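Local coordinates for oxidoreductase, NAD-binding/iron-sulfur cluster-binding protein (PDB 6ZXU), which is a catabolic reductive dehalogenase that carries a cobalamin and two [4Fe-4S] clusters, the clusters presumably passing electrons to the cobalamin, at residues C549-A553 and K574-Y578; L677-P681 and P697-S701; V498-G502 and C539-C545. All coordinates share one frame; numbering follows the deposited sequence.

Interaction 1 of 3, residues C549-A553 and K574-Y578. With SF4 (iron/sulfur cluster), chain E.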
loop_
_atom_site.group_PDB
_atom_site.type_symbol
_atom_site.label_atom_id
_atom_site.label_comp_id
_atom_site.label_asym_id
_atom_site.label_seq_id
_atom_site.Cartn_x
_atom_site.Cartn_y
_atom_site.Cartn_z
ATOM N N CYS A 549 -12.892 -2.344 -17.769
ATOM C CA CYS A 549 -12.119 -3.565 -17.423
ATOM C C CYS A 549 -11.647 -4.218 -18.744
ATOM O O CYS A 549 -12.527 -4.546 -19.543
ATOM C CB CYS A 549 -12.984 -4.626 -16.661
ATOM S SG CYS A 549 -12.171 -6.224 -16.463
ATOM N N PRO A 550 -10.324 -4.416 -18.946
ATOM C CA PRO A 550 -9.835 -5.015 -20.206
ATOM C C PRO A 550 -10.395 -6.385 -20.551
ATOM O O PRO A 550 -10.456 -6.707 -21.719
ATOM C CB PRO A 550 -8.342 -5.118 -20.007
ATOM C CG PRO A 550 -8.039 -4.137 -18.878
ATOM C CD PRO A 550 -9.235 -4.102 -18.026
ATOM N N CYS A 551 -10.931 -7.157 -19.594
ATOM C CA CYS A 551 -11.492 -8.464 -19.896
ATOM C C CYS A 551 -12.936 -8.647 -19.497
ATOM O O CYS A 551 -13.369 -9.753 -19.406
ATOM C CB CYS A 551 -10.641 -9.561 -19.287
ATOM S SG CYS A 551 -10.680 -9.528 -17.503
ATOM N N ASN A 552 -13.681 -7.567 -19.334
ATOM C CA ASN A 552 -15.107 -7.614 -19.040
ATOM C C ASN A 552 -15.480 -8.470 -17.842
ATOM O O ASN A 552 -16.493 -9.158 -17.855
ATOM C CB ASN A 552 -15.929 -8.043 -20.247
ATOM C CG ASN A 552 -15.544 -7.275 -21.501
ATOM O OD1 ASN A 552 -15.471 -6.012 -21.519
ATOM N ND2 ASN A 552 -15.201 -8.037 -22.535
ATOM N N ALA A 553 -14.631 -8.460 -16.812
ATOM C CA ALA A 553 -14.840 -9.341 -15.676
ATOM C C ALA A 553 -15.814 -8.715 -14.667
ATOM O O ALA A 553 -16.368 -9.415 -13.852
ATOM C CB ALA A 553 -13.508 -9.645 -15.006
ATOM N N LYS A 574 -11.900 -14.835 -15.385
ATOM C CA LYS A 574 -11.467 -13.883 -16.419
ATOM C C LYS A 574 -10.443 -12.885 -15.883
ATOM O O LYS A 574 -9.350 -12.708 -16.494
ATOM C CB LYS A 574 -12.618 -13.138 -17.009
ATOM C CG LYS A 574 -13.539 -13.993 -17.829
ATOM C CD LYS A 574 -14.318 -13.194 -18.863
ATOM C CE LYS A 574 -15.339 -12.345 -18.185
ATOM N NZ LYS A 574 -16.331 -11.728 -19.119
ATOM N N CYS A 575 -10.688 -12.333 -14.685
ATOM C CA CYS A 575 -9.718 -11.417 -14.107
ATOM C C CYS A 575 -8.396 -12.151 -13.785
ATOM O O CYS A 575 -7.290 -11.684 -14.191
ATOM C CB CYS A 575 -10.281 -10.694 -12.891
ATOM S SG CYS A 575 -9.060 -9.697 -12.076
ATOM N N THR A 576 -8.434 -13.330 -13.203
ATOM C CA THR A 576 -7.182 -14.038 -12.952
ATOM C C THR A 576 -6.352 -14.260 -14.220
ATOM O O THR A 576 -5.134 -14.011 -14.270
ATOM C CB THR A 576 -7.432 -15.427 -12.260
ATOM O OG1 THR A 576 -8.121 -15.202 -11.048
ATOM C CG2 THR A 576 -6.114 -16.086 -11.909
ATOM N N LYS A 577 -7.009 -14.738 -15.285
ATOM C CA LYS A 577 -6.293 -15.040 -16.510
ATOM C C LYS A 577 -5.682 -13.763 -17.097
ATOM O O LYS A 577 -4.517 -13.775 -17.530
ATOM C CB LYS A 577 -7.238 -15.681 -17.515
ATOM C CG LYS A 577 -7.411 -17.150 -17.222
ATOM C CD LYS A 577 -8.500 -17.788 -18.096
ATOM C CE LYS A 577 -8.324 -19.315 -18.102
ATOM N NZ LYS A 577 -9.623 -19.971 -18.378
ATOM N N TYR A 578 -6.412 -12.648 -17.104
ATOM C CA TYR A 578 -5.846 -11.404 -17.600
ATOM C C TYR A 578 -4.637 -10.955 -16.766
ATOM O O TYR A 578 -3.560 -10.707 -17.299
ATOM C CB TYR A 578 -6.905 -10.290 -17.714
ATOM C CG TYR A 578 -6.369 -9.042 -18.361
ATOM C CD1 TYR A 578 -6.181 -8.975 -19.730
ATOM C CD2 TYR A 578 -5.965 -7.950 -17.605
ATOM C CE1 TYR A 578 -5.631 -7.840 -20.338
ATOM C CE2 TYR A 578 -5.444 -6.819 -18.208
ATOM C CZ TYR A 578 -5.284 -6.760 -19.590
ATOM O OH TYR A 578 -4.751 -5.636 -20.184
HETATM FE FE1 SF4 E . -9.198 -7.605 -12.938
HETATM FE FE2 SF4 E . -7.951 -5.512 -14.260
HETATM FE FE3 SF4 E . -9.909 -4.972 -12.343
HETATM FE FE4 SF4 E . -10.568 -6.064 -14.778
HETATM S S1 SF4 E . -9.669 -4.090 -14.389
HETATM S S2 SF4 E . -11.269 -6.707 -12.731
HETATM S S3 SF4 E . -8.753 -7.377 -15.152
HETATM S S4 SF4 E . -7.969 -6.016 -12.032
#
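Lys-574, Cys-575 and Tyr-578 lie along helix 572-581 and face the loop 549-553; in this ferredoxin-like dicluster domain the two segments supply two cysteine ligands of one [4Fe-4S] cluster, whose site Cys-588 and Cys-591 complete. Lys-574 reaches along the loop backbone: its chain bends at the CG-CD bond (chi3 -71°), and NZ gives a hydrogen bond of 2.9 Å to Asn-552 O, arriving from above the carbonyl plane. The aliphatic part of the same side chain passes Cys-551 O and the methyl of Ala-553. Cys-575 is the helix's iron ligand; with SG anti to the backbone N (chi1 174°), its sulfur turns to the cluster and binds FE1 at 2.3 Å, while its CB rests on Ala-553 CB at 4.0 Å. Cobalamin also touches this cysteine, which places the cluster beside the corrinoid. One turn on, Tyr-578 crosses Pro-550 at about a right angle: Pro-550 CB sits over one face of the ring in a CH-pi contact, 3.9 Å from the centroid. The phenol OH is hydrogen-bonded beyond the two segments, to Asp-441 and Arg-661, which fixes the far end of the ring. Cys-551 is no ligand here; its SG lies obliquely to the Tyr-578 ring and 3.7 Å from the inorganic sulfur S3. From the loop, Cys-549 begins a type I beta turn and binds FE4 through SG at 2.3 Å. That sulfur also accepts two backbone hydrogen bonds, a slightly bent one from Cys-551 N at 3.5 Å and a nearly straight one (169°) from Ala-553 N at 3.3 Å.

Interaction 2 of 3, residues L677-P681 and P697-S701; sequences LAMYP and PVDRS
Ala-678 and Tyr-680 meet Val-698 and Arg-700 where an irregular stretch of the C-terminal region runs beside the start of helix 700-709, whose N-cap is Asp-699. Ala-678 lays its methyl over one face of the Arg-700 guanidinium, CB standing 3.7 Å from NH1. The arginine gets there by an extended chain from CG to NE, with CG anti to the backbone N (chi1 -174°), which brings the charged end close to residues 677-681. Its charge is met outside the two segments by salt bridges from NH1 to Glu-573 and from NH2 to Asp-571, and Asp-571 also accepts a hydrogen bond from the backbone N of Ala-678. Two residues on, Tyr-680 points its ring into the bend at 698-700, where Asp-699 is the centre of an inverse gamma turn. Val-698 crosses the ring at about a right angle, its CG1 3.4 Å from Tyr-680 CZ. The ring edge meets backbone instead: Asp-699 O lies near the ring plane, 3.6 Å from Tyr-680 CE1. Glu-573 takes a hydrogen bond from the phenol as well, so a single carboxylate ties tyrosine and arginine to helix 572-581, while Phe-317, a cobalamin-binding residue, meets the Tyr-680 ring with planes at about 45°. The hydroxyl is packed closely by carbon, Tyr-680 OH lying 3.3 Å from both Arg-700 CA and Val-698 CG1.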
loop_
_atom_site.group_PDB
_atom_site.type_symbol
_atom_site.label_atom_id
_atom_site.label_comp_id
_atom_site.label_asym_id
_atom_site.label_seq_id
_atom_site.Cartn_x
_atom_site.Cartn_y
_atom_site.Cartn_z
ATOM N N LEU A 677 -21.582 -13.831 -16.616
ATOM C CA LEU A 677 -20.382 -14.119 -15.901
ATOM C C LEU A 677 -20.500 -15.500 -15.194
ATOM O O LEU A 677 -21.593 -15.998 -14.963
ATOM C CB LEU A 677 -20.100 -12.966 -14.878
ATOM C CG LEU A 677 -19.972 -11.553 -15.487
ATOM C CD1 LEU A 677 -19.783 -10.577 -14.376
ATOM C CD2 LEU A 677 -18.785 -11.402 -16.482
ATOM N N ALA A 678 -19.345 -16.073 -14.857
ATOM C CA ALA A 678 -19.267 -17.316 -14.107
ATOM C C ALA A 678 -18.907 -16.991 -12.647
ATOM O O ALA A 678 -18.157 -16.023 -12.386
ATOM C CB ALA A 678 -18.232 -18.229 -14.696
ATOM N N MET A 679 -19.518 -17.675 -11.708
ATOM C CA MET A 679 -19.183 -17.520 -10.292
ATOM C C MET A 679 -18.753 -18.867 -9.719
ATOM O O MET A 679 -19.188 -19.894 -10.193
ATOM C CB MET A 679 -20.327 -16.944 -9.478
ATOM C CG MET A 679 -21.579 -17.735 -9.525
ATOM S SD MET A 679 -22.793 -17.366 -8.277
ATOM C CE MET A 679 -22.899 -15.585 -8.157
ATOM N N TYR A 680 -17.947 -18.838 -8.689
ATOM C CA TYR A 680 -17.386 -20.060 -8.158
ATOM C C TYR A 680 -17.554 -20.057 -6.643
ATOM O O TYR A 680 -16.583 -19.868 -5.901
ATOM C CB TYR A 680 -15.945 -20.215 -8.564
ATOM C CG TYR A 680 -15.783 -20.321 -10.043
ATOM C CD1 TYR A 680 -16.067 -21.479 -10.707
ATOM C CD2 TYR A 680 -15.481 -19.203 -10.803
ATOM C CE1 TYR A 680 -15.989 -21.577 -12.087
ATOM C CE2 TYR A 680 -15.453 -19.262 -12.199
ATOM C CZ TYR A 680 -15.714 -20.485 -12.831
ATOM O OH TYR A 680 -15.622 -20.569 -14.246
ATOM N N PRO A 681 -18.798 -20.320 -6.184
ATOM C CA PRO A 681 -19.001 -20.471 -4.754
ATOM C C PRO A 681 -18.408 -21.799 -4.317
ATOM O O PRO A 681 -17.985 -22.561 -5.154
ATOM C CB PRO A 681 -20.519 -20.441 -4.618
ATOM C CG PRO A 681 -21.003 -20.945 -5.928
ATOM C CD PRO A 681 -20.037 -20.486 -6.940
ATOM N N PRO A 697 -9.749 -28.778 -12.958
ATOM C CA PRO A 697 -10.024 -27.827 -14.056
ATOM C C PRO A 697 -11.231 -26.963 -13.746
ATOM O O PRO A 697 -12.250 -27.476 -13.250
ATOM C CB PRO A 697 -10.258 -28.714 -15.246
ATOM C CG PRO A 697 -9.445 -29.971 -14.919
ATOM C CD PRO A 697 -9.633 -30.190 -13.449
ATOM N N VAL A 698 -11.103 -25.653 -13.982
ATOM C CA VAL A 698 -12.184 -24.764 -13.588
ATOM C C VAL A 698 -13.450 -25.121 -14.408
ATOM O O VAL A 698 -13.403 -25.250 -15.628
ATOM C CB VAL A 698 -11.778 -23.299 -13.767
ATOM C CG1 VAL A 698 -12.971 -22.396 -13.556
ATOM C CG2 VAL A 698 -10.804 -22.908 -12.695
ATOM N N ASP A 699 -14.604 -25.262 -13.744
ATOM C CA ASP A 699 -15.826 -25.651 -14.440
ATOM C C ASP A 699 -16.580 -24.418 -14.917
ATOM O O ASP A 699 -17.533 -23.986 -14.284
ATOM C CB ASP A 699 -16.671 -26.521 -13.510
ATOM C CG ASP A 699 -17.993 -26.977 -14.158
ATOM O OD1 ASP A 699 -18.200 -26.711 -15.371
ATOM O OD2 ASP A 699 -18.889 -27.554 -13.442
ATOM N N ARG A 700 -16.227 -23.919 -16.071
ATOM C CA ARG A 700 -16.798 -22.644 -16.497
ATOM C C ARG A 700 -18.232 -22.793 -16.871
ATOM O O ARG A 700 -19.062 -21.952 -16.493
ATOM C CB ARG A 700 -15.982 -22.046 -17.640
ATOM C CG ARG A 700 -16.482 -20.670 -17.991
ATOM C CD ARG A 700 -15.408 -19.795 -18.578
ATOM N NE ARG A 700 -15.983 -18.470 -18.806
ATOM C CZ ARG A 700 -15.953 -17.468 -17.956
ATOM N NH1 ARG A 700 -15.316 -17.573 -16.800
ATOM N NH2 ARG A 700 -16.560 -16.361 -18.292
ATOM N N SER A 701 -18.603 -23.816 -17.604
ATOM C CA SER A 701 -20.035 -23.903 -17.940
ATOM C C SER A 701 -20.879 -24.023 -16.665
ATOM O O SER A 701 -21.970 -23.427 -16.555
ATOM C CB SER A 701 -20.302 -25.042 -18.909
ATOM O OG SER A 701 -19.758 -26.119 -18.273
#

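Interaction 3 of 3, residues V498-G502 and C539-C545. With SF4 (iron/sulfur cluster), chain D.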
loop_
_atom_site.group_PDB
_atom_site.type_symbol
_atom_site.label_atom_id
_atom_site.label_comp_id
_atom_site.label_asym_id
_atom_site.label_seq_id
_atom_site.Cartn_x
_atom_site.Cartn_y
_atom_site.Cartn_z
ATOM N N VAL A 498 -19.039 -2.634 0.243
ATOM C CA VAL A 498 -19.172 -3.432 -0.982
ATOM C C VAL A 498 -19.377 -2.526 -2.197
ATOM O O VAL A 498 -20.281 -1.674 -2.219
ATOM C CB VAL A 498 -20.360 -4.410 -0.835
ATOM C CG1 VAL A 498 -20.795 -5.023 -2.152
ATOM C CG2 VAL A 498 -19.938 -5.533 0.135
ATOM N N SER A 499 -18.556 -2.745 -3.250
ATOM C CA SER A 499 -18.585 -1.955 -4.458
ATOM C C SER A 499 -18.839 -2.857 -5.688
ATOM O O SER A 499 -18.695 -4.067 -5.639
ATOM C CB SER A 499 -17.317 -1.155 -4.660
ATOM O OG SER A 499 -16.287 -1.976 -5.177
ATOM N N ARG A 500 -19.168 -2.201 -6.797
ATOM C CA ARG A 500 -19.377 -2.954 -8.050
ATOM C C ARG A 500 -18.122 -3.680 -8.494
ATOM O O ARG A 500 -18.179 -4.766 -9.053
ATOM C CB ARG A 500 -19.928 -2.017 -9.119
ATOM C CG ARG A 500 -20.094 -2.698 -10.502
ATOM C CD ARG A 500 -20.695 -1.777 -11.584
ATOM N NE ARG A 500 -21.994 -1.320 -11.218
ATOM C CZ ARG A 500 -23.123 -2.009 -11.260
ATOM N NH1 ARG A 500 -23.126 -3.240 -11.798
ATOM N NH2 ARG A 500 -24.224 -1.436 -10.881
ATOM N N ILE A 501 -16.959 -3.141 -8.261
ATOM C CA ILE A 501 -15.709 -3.854 -8.611
ATOM C C ILE A 501 -15.735 -5.308 -8.243
ATOM O O ILE A 501 -15.414 -6.137 -9.043
ATOM C CB ILE A 501 -14.482 -3.128 -8.055
ATOM C CG1 ILE A 501 -14.399 -1.754 -8.674
ATOM C CG2 ILE A 501 -13.240 -3.879 -8.347
ATOM C CD1 ILE A 501 -13.217 -0.829 -8.188
ATOM N N GLY A 502 -16.150 -5.632 -7.034
ATOM C CA GLY A 502 -16.544 -6.972 -6.731
ATOM C C GLY A 502 -15.830 -7.514 -5.561
ATOM O O GLY A 502 -16.410 -7.599 -4.439
ATOM N N CYS A 539 -22.965 3.111 -6.646
ATOM C CA CYS A 539 -22.541 2.056 -7.574
ATOM C C CYS A 539 -23.728 1.566 -8.368
ATOM O O CYS A 539 -23.627 1.170 -9.496
ATOM C CB CYS A 539 -21.929 0.872 -6.879
ATOM S SG CYS A 539 -20.271 1.121 -6.397
ATOM N N ASN A 540 -24.923 1.635 -7.834
ATOM C CA ASN A 540 -26.037 1.202 -8.626
ATOM C C ASN A 540 -26.333 2.025 -9.885
ATOM O O ASN A 540 -27.006 1.614 -10.804
ATOM C CB ASN A 540 -27.283 1.243 -7.823
ATOM C CG ASN A 540 -28.063 0.064 -8.098
ATOM O OD1 ASN A 540 -27.620 -1.103 -7.746
ATOM N ND2 ASN A 540 -29.157 0.263 -8.850
ATOM N N GLN A 541 -25.842 3.243 -9.897
ATOM C CA GLN A 541 -26.069 4.184 -10.983
ATOM C C GLN A 541 -24.832 4.405 -11.839
ATOM O O GLN A 541 -24.877 5.209 -12.727
ATOM C CB GLN A 541 -26.450 5.579 -10.420
ATOM C CG GLN A 541 -27.661 5.672 -9.561
ATOM C CD GLN A 541 -27.896 7.067 -9.071
ATOM O OE1 GLN A 541 -28.172 7.977 -9.835
ATOM N NE2 GLN A 541 -27.802 7.239 -7.816
ATOM N N CYS A 542 -23.720 3.793 -11.511
ATOM C CA CYS A 542 -22.481 3.955 -12.182
ATOM C C CYS A 542 -22.065 2.609 -12.823
ATOM O O CYS A 542 -22.436 1.533 -12.343
ATOM C CB CYS A 542 -21.415 4.407 -11.185
ATOM S SG CYS A 542 -19.746 4.783 -11.745
ATOM N N ARG A 543 -21.284 2.661 -13.889
ATOM C CA ARG A 543 -20.717 1.462 -14.528
ATOM C C ARG A 543 -19.341 1.671 -15.018
ATOM O O ARG A 543 -18.879 0.934 -15.897
ATOM C CB ARG A 543 -21.543 1.016 -15.723
ATOM C CG ARG A 543 -23.008 0.733 -15.478
ATOM C CD ARG A 543 -23.188 -0.516 -14.684
ATOM N NE ARG A 543 -24.615 -0.873 -14.492
ATOM C CZ ARG A 543 -25.475 -0.252 -13.682
ATOM N NH1 ARG A 543 -25.107 0.792 -12.956
ATOM N NH2 ARG A 543 -26.716 -0.678 -13.599
ATOM N N LYS A 544 -18.608 2.634 -14.479
ATOM C CA LYS A 544 -17.327 3.003 -15.084
ATOM C C LYS A 544 -16.273 1.878 -15.008
ATOM O O LYS A 544 -15.556 1.607 -15.968
ATOM C CB LYS A 544 -16.860 4.323 -14.518
ATOM C CG LYS A 544 -15.572 4.858 -15.179
ATOM C CD LYS A 544 -15.439 6.343 -14.985
ATOM C CE LYS A 544 -14.143 6.828 -15.602
ATOM N NZ LYS A 544 -14.164 8.315 -15.780
ATOM N N CYS A 545 -16.096 1.272 -13.838
ATOM C CA CYS A 545 -15.184 0.174 -13.660
ATOM C C CYS A 545 -15.542 -0.948 -14.628
ATOM O O CYS A 545 -14.633 -1.529 -15.211
ATOM C CB CYS A 545 -15.209 -0.329 -12.216
ATOM S SG CYS A 545 -16.893 -0.796 -11.579
HETATM FE FE1 SF4 D . -17.443 0.860 -10.150
HETATM FE FE2 SF4 D . -18.592 3.415 -10.294
HETATM FE FE3 SF4 D . -16.534 2.978 -8.596
HETATM FE FE4 SF4 D . -18.933 1.814 -8.017
HETATM S S1 SF4 D . -18.413 4.025 -8.180
HETATM S S2 SF4 D . -16.969 0.848 -7.957
HETATM S S3 SF4 D . -19.565 1.391 -10.132
HETATM S S4 SF4 D . -16.587 2.822 -10.841
HETATM O O HOH W 1 -26.608 -2.627 -9.944
#
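Arg-500 lays its guanidinium flat on that of Arg-543, the centres 3.8 Å apart and the planes 18° from parallel. The two like charges are brought together by backbone carbonyls. Arg-500 NH2 donates to Cys-539 O at 3.0 Å, the oxygen lying in the guanidinium plane, while NE adds weak bonds to Cys-539 O and Cys-542 O. Arg-543 NH1 grips Cys-542 O at 2.8 Å. It also bonds to Asn-540 O, coming from above both carbonyl planes. Outside the segments Arg-500 NH1 bonds to Ser-555 O and Gly-557 O, and Arg-543 NE to Phe-556 O. A water bridges Arg-500 NH2 to Asn-540 OD1. The bend of the Arg-500 chain at CG-CD (chi3 -60°) turns its head onto this loop while its CB stays 3.6 Å from the cluster sulfur S3. An alanine in place of Arg-500 would probably leave the carbonyl of Cys-539 without its side-chain donor and uncover the guanidinium face of Arg-543. Against CB and CD of the arginine lies a [4Fe-4S] cluster held in the CxxCxxC pattern of ferredoxins: Cys-539 SG binds FE4 at 2.2 Å, Cys-542 binds FE2 and Cys-545 binds FE1. The backbone N of Arg-500 donates to Cys-539 SG (3.5 Å, 161°), a bond likely to temper the charge on the thiolate. Ile-501 CG1 packs on Cys-545 CB at 3.9 Å, and Ile-501 O is hydrogen-bonded to cobalamin. Segment 498-502 runs between the short strands 497-498 and 505-506, against the end of helix 535-540 and the start of helix 544-548, with helix 619-628 packing on Gln-541 and Cys-542.

How the interactions relate
Along the chain the contacts close in series: interaction 3, then interaction 1, then interaction 2. Helix 544-548 links the first two, starting within 539-545 and ending just before 549-553, so the ferredoxin-like region passes from one cluster site to the other, the centres of the two contacts lying about 16 Å apart. Interactions 1 and 2, 14 Å apart, touch directly: Leu-677 packs on the loop 549-553 and on Lys-574, placing the C-terminal residues against helix 572-581. Interactions 2 and 3 do not touch, their centres being 22 Å apart. Both cluster sites adjoin cobalamin, Cys-575 from one and Ile-501 from the other, consistent with electron transfer through the clusters to the corrinoid.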